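Long-range contact in lipoate-protein ligase, putative (Streptococcus pneumoniae, PDB 1VQZ), which is a putative member of the lipoate-protein ligase family, pairing a catalytic domain of the lipoyl ligase A/B type with a smaller C-terminal domain: residues A[33-44]-A[99-108]. Sequence-based numbering, arbitrary orientation.
With EDO (1,2-ethanediol), chain N.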
ATOM      1  N   ALA A  33       4.151  -3.414 -14.460  1.00 26.95           N
ATOM      2  CA  ALA A  33       2.858  -3.387 -15.073  1.00 25.90           C
ATOM      3  C   ALA A  33       2.198  -2.002 -14.904  1.00 27.12           C
ATOM      4  O   ALA A  33       1.702  -1.424 -15.881  1.00 28.59           O
ATOM      5  CB  ALA A  33       1.988  -4.535 -14.515  1.00 28.50           C
ATOM      6  N   PHE A  34       2.210  -1.456 -13.679  1.00 27.73           N
ATOM      7  CA  PHE A  34       1.589  -0.161 -13.391  1.00 25.77           C
ATOM      8  C   PHE A  34       2.214   0.955 -14.223  1.00 27.64           C
ATOM      9  O   PHE A  34       1.512   1.724 -14.923  1.00 26.25           O
ATOM     10  CB  PHE A  34       1.799   0.129 -11.919  1.00 26.95           C
ATOM     11  CG  PHE A  34       1.154   1.398 -11.410  1.00 29.22           C
ATOM     12  CD1 PHE A  34      -0.039   1.903 -11.967  1.00 26.54           C
ATOM     13  CD2 PHE A  34       1.685   2.023 -10.263  1.00 32.98           C
ATOM     14  CE1 PHE A  34      -0.670   3.047 -11.423  1.00 25.57           C
ATOM     15  CE2 PHE A  34       1.070   3.154  -9.726  1.00 33.69           C
ATOM     16  CZ  PHE A  34      -0.109   3.667 -10.318  1.00 25.44           C
ATOM     17  N   LYS A  35       3.543   1.023 -14.221  1.00 26.45           N
ATOM     18  CA  LYS A  35       4.265   2.198 -14.792  1.00 27.75           C
ATOM     19  C   LYS A  35       4.835   2.056 -16.200  1.00 26.60           C
ATOM     20  O   LYS A  35       5.060   3.034 -16.888  1.00 26.10           O
ATOM     21  CB  LYS A  35       5.377   2.632 -13.830  1.00 27.57           C
ATOM     22  CG  LYS A  35       4.870   3.043 -12.487  1.00 30.55           C
ATOM     23  CD  LYS A  35       6.016   3.468 -11.555  1.00 32.55           C
ATOM     24  CE  LYS A  35       5.471   3.976 -10.199  1.00 39.04           C
ATOM     25  NZ  LYS A  35       6.603   4.256  -9.197  1.00 32.84           N
ATOM     26  N   HIS A  36       5.022   0.833 -16.628  1.00 28.55           N
ATOM     27  CA  HIS A  36       5.753   0.545 -17.868  1.00 27.71           C
ATOM     28  C   HIS A  36       4.923  -0.094 -18.976  1.00 24.86           C
ATOM     29  O   HIS A  36       5.303   0.021 -20.119  1.00 27.89           O
ATOM     30  CB  HIS A  36       6.931  -0.385 -17.557  1.00 26.93           C
ATOM     31  CG  HIS A  36       8.032   0.272 -16.799  1.00 33.21           C
ATOM     32  ND1 HIS A  36       9.183   0.720 -17.408  1.00 33.82           N
ATOM     33  CD2 HIS A  36       8.176   0.523 -15.475  1.00 37.52           C
ATOM     34  CE1 HIS A  36       9.981   1.234 -16.490  1.00 42.74           C
ATOM     35  NE2 HIS A  36       9.400   1.120 -15.310  1.00 32.81           N
ATOM     36  N   LEU A  37       3.820  -0.778 -18.654  1.00 26.72           N
ATOM     37  CA  LEU A  37       2.970  -1.390 -19.687  1.00 28.38           C
ATOM     38  C   LEU A  37       1.845  -0.436 -20.092  1.00 28.78           C
ATOM     39  O   LEU A  37       0.644  -0.764 -20.028  1.00 27.71           O
ATOM     40  CB  LEU A  37       2.384  -2.751 -19.270  1.00 30.50           C
ATOM     41  CG  LEU A  37       3.362  -3.915 -18.984  1.00 30.56           C
ATOM     42  CD1 LEU A  37       2.579  -5.170 -18.718  1.00 34.63           C
ATOM     43  CD2 LEU A  37       4.333  -4.168 -20.108  1.00 31.61           C
ATOM     44  N   LEU A  38       2.269   0.722 -20.571  1.00 29.23           N
ATOM     45  CA  LEU A  38       1.383   1.847 -20.905  1.00 31.14           C
ATOM     46  C   LEU A  38       0.518   1.667 -22.180  1.00 30.94           C
ATOM     47  O   LEU A  38      -0.393   2.451 -22.409  1.00 32.11           O
ATOM     48  CB  LEU A  38       2.230   3.131 -21.034  1.00 33.43           C
ATOM     49  CG  LEU A  38       2.985   3.464 -19.747  1.00 35.74           C
ATOM     50  CD1 LEU A  38       3.748   4.788 -19.872  1.00 36.22           C
ATOM     51  CD2 LEU A  38       2.008   3.491 -18.541  1.00 34.04           C
ATOM     52  N   ASP A  39       0.807   0.662 -22.999  1.00 30.04           N
ATOM     53  CA  ASP A  39      -0.049   0.317 -24.139  1.00 31.55           C
ATOM     54  C   ASP A  39      -1.208  -0.637 -23.766  1.00 29.54           C
ATOM     55  O   ASP A  39      -1.980  -1.019 -24.630  1.00 32.90           O
ATOM     56  CB  ASP A  39       0.761  -0.390 -25.251  1.00 34.46           C
ATOM     57  CG  ASP A  39       1.742   0.537 -25.984  1.00 43.94           C
ATOM     58  OD1 ASP A  39       1.541   1.768 -25.987  1.00 45.63           O
ATOM     59  OD2 ASP A  39       2.704   0.003 -26.588  1.00 45.15           O
ATOM     60  N   GLU A  40      -1.282  -1.069 -22.527  1.00 25.77           N
ATOM     61  CA  GLU A  40      -2.364  -1.896 -22.037  1.00 26.65           C
ATOM     62  C   GLU A  40      -3.169  -1.037 -21.082  1.00 28.88           C
ATOM     63  O   GLU A  40      -2.651  -0.625 -20.049  1.00 29.86           O
ATOM     64  CB  GLU A  40      -1.802  -3.084 -21.258  1.00 26.76           C
ATOM     65  CG  GLU A  40      -0.643  -3.799 -21.939  1.00 29.61           C
ATOM     66  CD  GLU A  40      -1.006  -4.356 -23.305  1.00 34.18           C
ATOM     67  OE1 GLU A  40      -2.188  -4.676 -23.559  1.00 28.07           O
ATOM     68  OE2 GLU A  40      -0.081  -4.456 -24.126  1.00 45.81           O
ATOM     69  N   ASP A  41      -4.416  -0.781 -21.421  1.00 26.54           N
ATOM     70  CA  ASP A  41      -5.276   0.097 -20.624  1.00 29.94           C
ATOM     71  C   ASP A  41      -5.791  -0.471 -19.301  1.00 29.63           C
ATOM     72  O   ASP A  41      -6.141   0.287 -18.395  1.00 28.59           O
ATOM     73  CB  ASP A  41      -6.484   0.471 -21.447  1.00 27.34           C
ATOM     74  CG  ASP A  41      -6.134   1.349 -22.641  1.00 38.54           C
ATOM     75  OD1 ASP A  41      -5.147   2.098 -22.573  1.00 34.34           O
ATOM     76  OD2 ASP A  41      -6.877   1.293 -23.632  1.00 35.00           O
ATOM     77  N   GLN A  42      -5.904  -1.792 -19.218  1.00 28.76           N
ATOM     78  CA  GLN A  42      -6.376  -2.476 -18.015  1.00 25.36           C
ATOM     79  C   GLN A  42      -5.589  -3.740 -17.808  1.00 27.29           C
ATOM     80  O   GLN A  42      -5.489  -4.578 -18.729  1.00 24.03           O
ATOM     81  CB  GLN A  42      -7.845  -2.922 -18.148  1.00 27.87           C
ATOM     82  CG  GLN A  42      -8.859  -1.851 -17.961  1.00 30.79           C
ATOM     83  CD  GLN A  42      -9.097  -1.065 -19.212  1.00 39.01           C
ATOM     84  OE1 GLN A  42      -9.034  -1.605 -20.323  1.00 43.53           O
ATOM     85  NE2 GLN A  42      -9.355   0.233 -19.052  1.00 51.44           N
ATOM     86  N   ILE A  43      -5.110  -3.910 -16.588  1.00 24.38           N
ATOM     87  CA  ILE A  43      -4.253  -5.053 -16.226  1.00 25.19           C
ATOM     88  C   ILE A  43      -4.676  -5.621 -14.886  1.00 26.65           C
ATOM     89  O   ILE A  43      -4.930  -4.879 -13.930  1.00 27.11           O
ATOM     90  CB  ILE A  43      -2.709  -4.710 -16.188  1.00 24.27           C
ATOM     91  CG1 ILE A  43      -2.220  -4.101 -17.509  1.00 25.08           C
ATOM     92  CG2 ILE A  43      -1.911  -5.974 -15.856  1.00 30.34           C
ATOM     93  CD1 ILE A  43      -0.822  -3.535 -17.478  1.00 28.31           C
ATOM     94  N   PHE A  44      -4.782  -6.949 -14.844  1.00 29.68           N
ATOM     95  CA  PHE A  44      -5.189  -7.699 -13.666  1.00 30.20           C
ATOM     96  C   PHE A  44      -4.144  -8.790 -13.368  1.00 29.87           C
ATOM     97  O   PHE A  44      -3.676  -9.510 -14.275  1.00 29.59           O
ATOM     98  CB  PHE A  44      -6.574  -8.344 -13.872  1.00 29.66           C
ATOM     99  CG  PHE A  44      -7.024  -9.232 -12.706  1.00 29.33           C
ATOM    100  CD1 PHE A  44      -7.263  -8.687 -11.441  1.00 26.66           C
ATOM    101  CD2 PHE A  44      -7.188 -10.625 -12.863  1.00 25.94           C
ATOM    102  CE1 PHE A  44      -7.651  -9.519 -10.371  1.00 34.15           C
ATOM    103  CE2 PHE A  44      -7.580 -11.445 -11.782  1.00 36.47           C
ATOM    104  CZ  PHE A  44      -7.815 -10.887 -10.556  1.00 31.92           C
ATOM    105  N   ILE A  99      -4.977  -2.484 -12.407  1.00 25.25           N
ATOM    106  CA  ILE A  99      -4.443  -1.287 -13.053  1.00 25.88           C
ATOM    107  C   ILE A  99      -5.292  -0.829 -14.203  1.00 28.93           C
ATOM    108  O   ILE A  99      -5.764  -1.646 -15.029  1.00 27.43           O
ATOM    109  CB  ILE A  99      -3.042  -1.579 -13.572  1.00 26.00           C
ATOM    110  CG1 ILE A  99      -2.091  -1.842 -12.390  1.00 24.36           C
ATOM    111  CG2 ILE A  99      -2.530  -0.452 -14.451  1.00 27.06           C
ATOM    112  CD1 ILE A  99      -0.975  -2.803 -12.731  1.00 29.16           C
ATOM    113  N   SER A 100      -5.491   0.488 -14.277  1.00 29.34           N
ATOM    114  CA  SER A 100      -6.367   1.073 -15.326  1.00 29.87           C
ATOM    115  C   SER A 100      -5.929   2.469 -15.694  1.00 29.37           C
ATOM    116  O   SER A 100      -5.563   3.263 -14.833  1.00 31.97           O
ATOM    117  CB  SER A 100      -7.817   1.139 -14.866  1.00 32.97           C
ATOM    118  OG  SER A 100      -7.869   1.988 -13.730  1.00 37.21           O
ATOM    119  N   LYS A 101      -5.908   2.723 -16.983  1.00 27.46           N
ATOM    120  CA  LYS A 101      -5.849   4.048 -17.529  1.00 32.36           C
ATOM    121  C   LYS A 101      -7.041   4.840 -17.022  1.00 32.15           C
ATOM    122  O   LYS A 101      -8.188   4.368 -17.022  1.00 30.92           O
ATOM    123  CB  LYS A 101      -5.911   3.967 -19.055  1.00 29.68           C
ATOM    124  CG  LYS A 101      -5.893   5.317 -19.781  1.00 35.33           C
ATOM    125  CD  LYS A 101      -5.943   5.125 -21.307  1.00 38.03           C
ATOM    126  CE  LYS A 101      -5.810   6.472 -22.031  1.00 42.15           C
ATOM    127  NZ  LYS A 101      -5.506   6.351 -23.498  1.00 45.13           N
ATOM    128  N   GLU A 102      -6.752   6.055 -16.595  1.00 33.16           N
ATOM    129  CA  GLU A 102      -7.749   6.984 -16.120  1.00 34.15           C
ATOM    130  C   GLU A 102      -8.611   7.370 -17.317  1.00 33.61           C
ATOM    131  O   GLU A 102      -8.132   7.951 -18.270  1.00 32.39           O
ATOM    132  CB  GLU A 102      -7.050   8.209 -15.516  1.00 32.08           C
ATOM    133  CG  GLU A 102      -7.955   9.281 -14.967  1.00 37.06           C
ATOM    134  CD  GLU A 102      -7.170  10.413 -14.304  1.00 36.21           C
ATOM    135  OE1 GLU A 102      -5.948  10.503 -14.538  1.00 45.09           O
ATOM    136  OE2 GLU A 102      -7.765  11.210 -13.547  1.00 44.07           O
ATOM    137  N   ASP A 103      -9.872   6.989 -17.252  1.00 38.10           N
ATOM    138  CA  ASP A 103     -10.851   7.214 -18.309  1.00 39.70           C
ATOM    139  C   ASP A 103     -12.217   7.244 -17.627  1.00 40.86           C
ATOM    140  O   ASP A 103     -12.631   6.259 -16.965  1.00 39.31           O
ATOM    141  CB  ASP A 103     -10.772   6.090 -19.346  1.00 41.19           C
ATOM    142  CG  ASP A 103     -11.822   6.211 -20.444  1.00 46.78           C
ATOM    143  OD1 ASP A 103     -12.664   7.143 -20.425  1.00 48.65           O
ATOM    144  OD2 ASP A 103     -11.809   5.343 -21.339  1.00 53.77           O
ATOM    145  N   GLU A 104     -12.888   8.387 -17.769  1.00 43.11           N
ATOM    146  CA  GLU A 104     -14.233   8.600 -17.206  1.00 45.33           C
ATOM    147  C   GLU A 104     -15.279   7.598 -17.743  1.00 46.30           C
ATOM    148  O   GLU A 104     -16.208   7.210 -17.018  1.00 45.97           O
ATOM    149  CB  GLU A 104     -14.719  10.047 -17.455  1.00 43.97           C
ATOM    150  CG  GLU A 104     -14.832  10.493 -18.942  1.00 43.30           C
ATOM    151  CD  GLU A 104     -13.553  11.170 -19.488  1.00 49.14           C
ATOM    152  OE1 GLU A 104     -12.436  10.939 -18.931  1.00 46.67           O
ATOM    153  OE2 GLU A 104     -13.676  11.924 -20.484  1.00 52.98           O
ATOM    154  N   ASN A 105     -15.115   7.189 -19.004  1.00 46.68           N
ATOM    155  CA  ASN A 105     -16.032   6.258 -19.640  1.00 47.67           C
ATOM    156  C   ASN A 105     -15.684   4.771 -19.446  1.00 48.41           C
ATOM    157  O   ASN A 105     -16.333   3.914 -20.046  1.00 49.88           O
ATOM    158  CB  ASN A 105     -16.163   6.583 -21.138  1.00 51.37           C
ATOM    159  N   LYS A 106     -14.702   4.439 -18.609  1.00 46.05           N
ATOM    160  CA  LYS A 106     -14.450   3.020 -18.315  1.00 47.84           C
ATOM    161  C   LYS A 106     -13.774   2.809 -16.951  1.00 46.09           C
ATOM    162  O   LYS A 106     -12.640   3.226 -16.759  1.00 47.88           O
ATOM    163  CB  LYS A 106     -13.603   2.384 -19.436  1.00 48.97           C
ATOM    164  N   ALA A 107     -14.490   2.153 -16.032  1.00 42.79           N
ATOM    165  CA  ALA A 107     -14.058   1.963 -14.644  1.00 41.44           C
ATOM    166  C   ALA A 107     -13.699   0.495 -14.401  1.00 38.90           C
ATOM    167  O   ALA A 107     -14.531  -0.416 -14.548  1.00 40.16           O
ATOM    168  CB  ALA A 107     -15.137   2.419 -13.673  1.00 40.45           C
ATOM    169  N   PHE A 108     -12.441   0.291 -14.032  1.00 37.64           N
ATOM    170  CA  PHE A 108     -11.903  -1.019 -13.753  1.00 31.65           C
ATOM    171  C   PHE A 108     -11.045  -0.854 -12.533  1.00 32.85           C
ATOM    172  O   PHE A 108      -9.892  -0.353 -12.619  1.00 29.18           O
ATOM    173  CB  PHE A 108     -11.096  -1.505 -14.950  1.00 31.56           C
ATOM    174  CG  PHE A 108     -10.512  -2.875 -14.774  1.00 34.42           C
ATOM    175  CD1 PHE A 108     -11.331  -3.980 -14.776  1.00 32.56           C
ATOM    176  CD2 PHE A 108      -9.134  -3.062 -14.648  1.00 30.98           C
ATOM    177  CE1 PHE A 108     -10.795  -5.270 -14.635  1.00 36.77           C
ATOM    178  CE2 PHE A 108      -8.600  -4.313 -14.514  1.00 31.42           C
ATOM    179  CZ  PHE A 108      -9.432  -5.432 -14.521  1.00 34.14           C
TER
HETATM  180  C1  EDO N 412      10.659   2.381 -12.853  1.00 47.95           C
HETATM  181  O1  EDO N 412       9.237   2.433 -12.807  1.00 44.79           O
HETATM  182  C2  EDO N 412      11.098   1.426 -11.758  1.00 47.72           C
HETATM  183  O2  EDO N 412      10.985   2.026 -10.472  1.00 32.47           O
HETATM  184  O   HOH W   1      -9.711   3.176 -20.888  1.00 41.83           O
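Ile43 and Ile99 face each other as a hydrogen-bonded antiparallel pair: Ile99 N gives an almost straight bond to Ile43 O (2.8 Å, 178° at the hydrogen), and Ile43 N returns one to Ile99 O. Two residues further along, past the non-hydrogen-bonded pair Gln42/Ser100, Lys101 N donates to Asp41 O at 2.8 Å.

On one face of the sheet the two isoleucines touch through CB. Ile99 then sends CD1 against the backbone of helix 23-36, 3.6 Å from Phe34 N and 3.9 Å from Ala33 CB, and its CG2 lies at the edge of the Phe34 ring. On the other face, Gln42 CG, anti to the carbonyl carbon (chi1 -78°), lies 3.5 Å from Phe108 CD2; the bend at the next bond turns the amide nearly perpendicular to the ring. The far end of that ring, CZ, reaches Phe44 CB. Lys101 runs extended alongside Asp41, its CD 3.4 Å from Asp41 OD1, the charges too far apart for a salt bridge.

Further out, Arg154 bonds to the carbonyls of Phe34 and Glu40, tying both to strand 154-162. Strands 42-47 and 93-101 are antiparallel interior neighbours in the mixed sheet of the lipoyl ligase A/B catalytic domain.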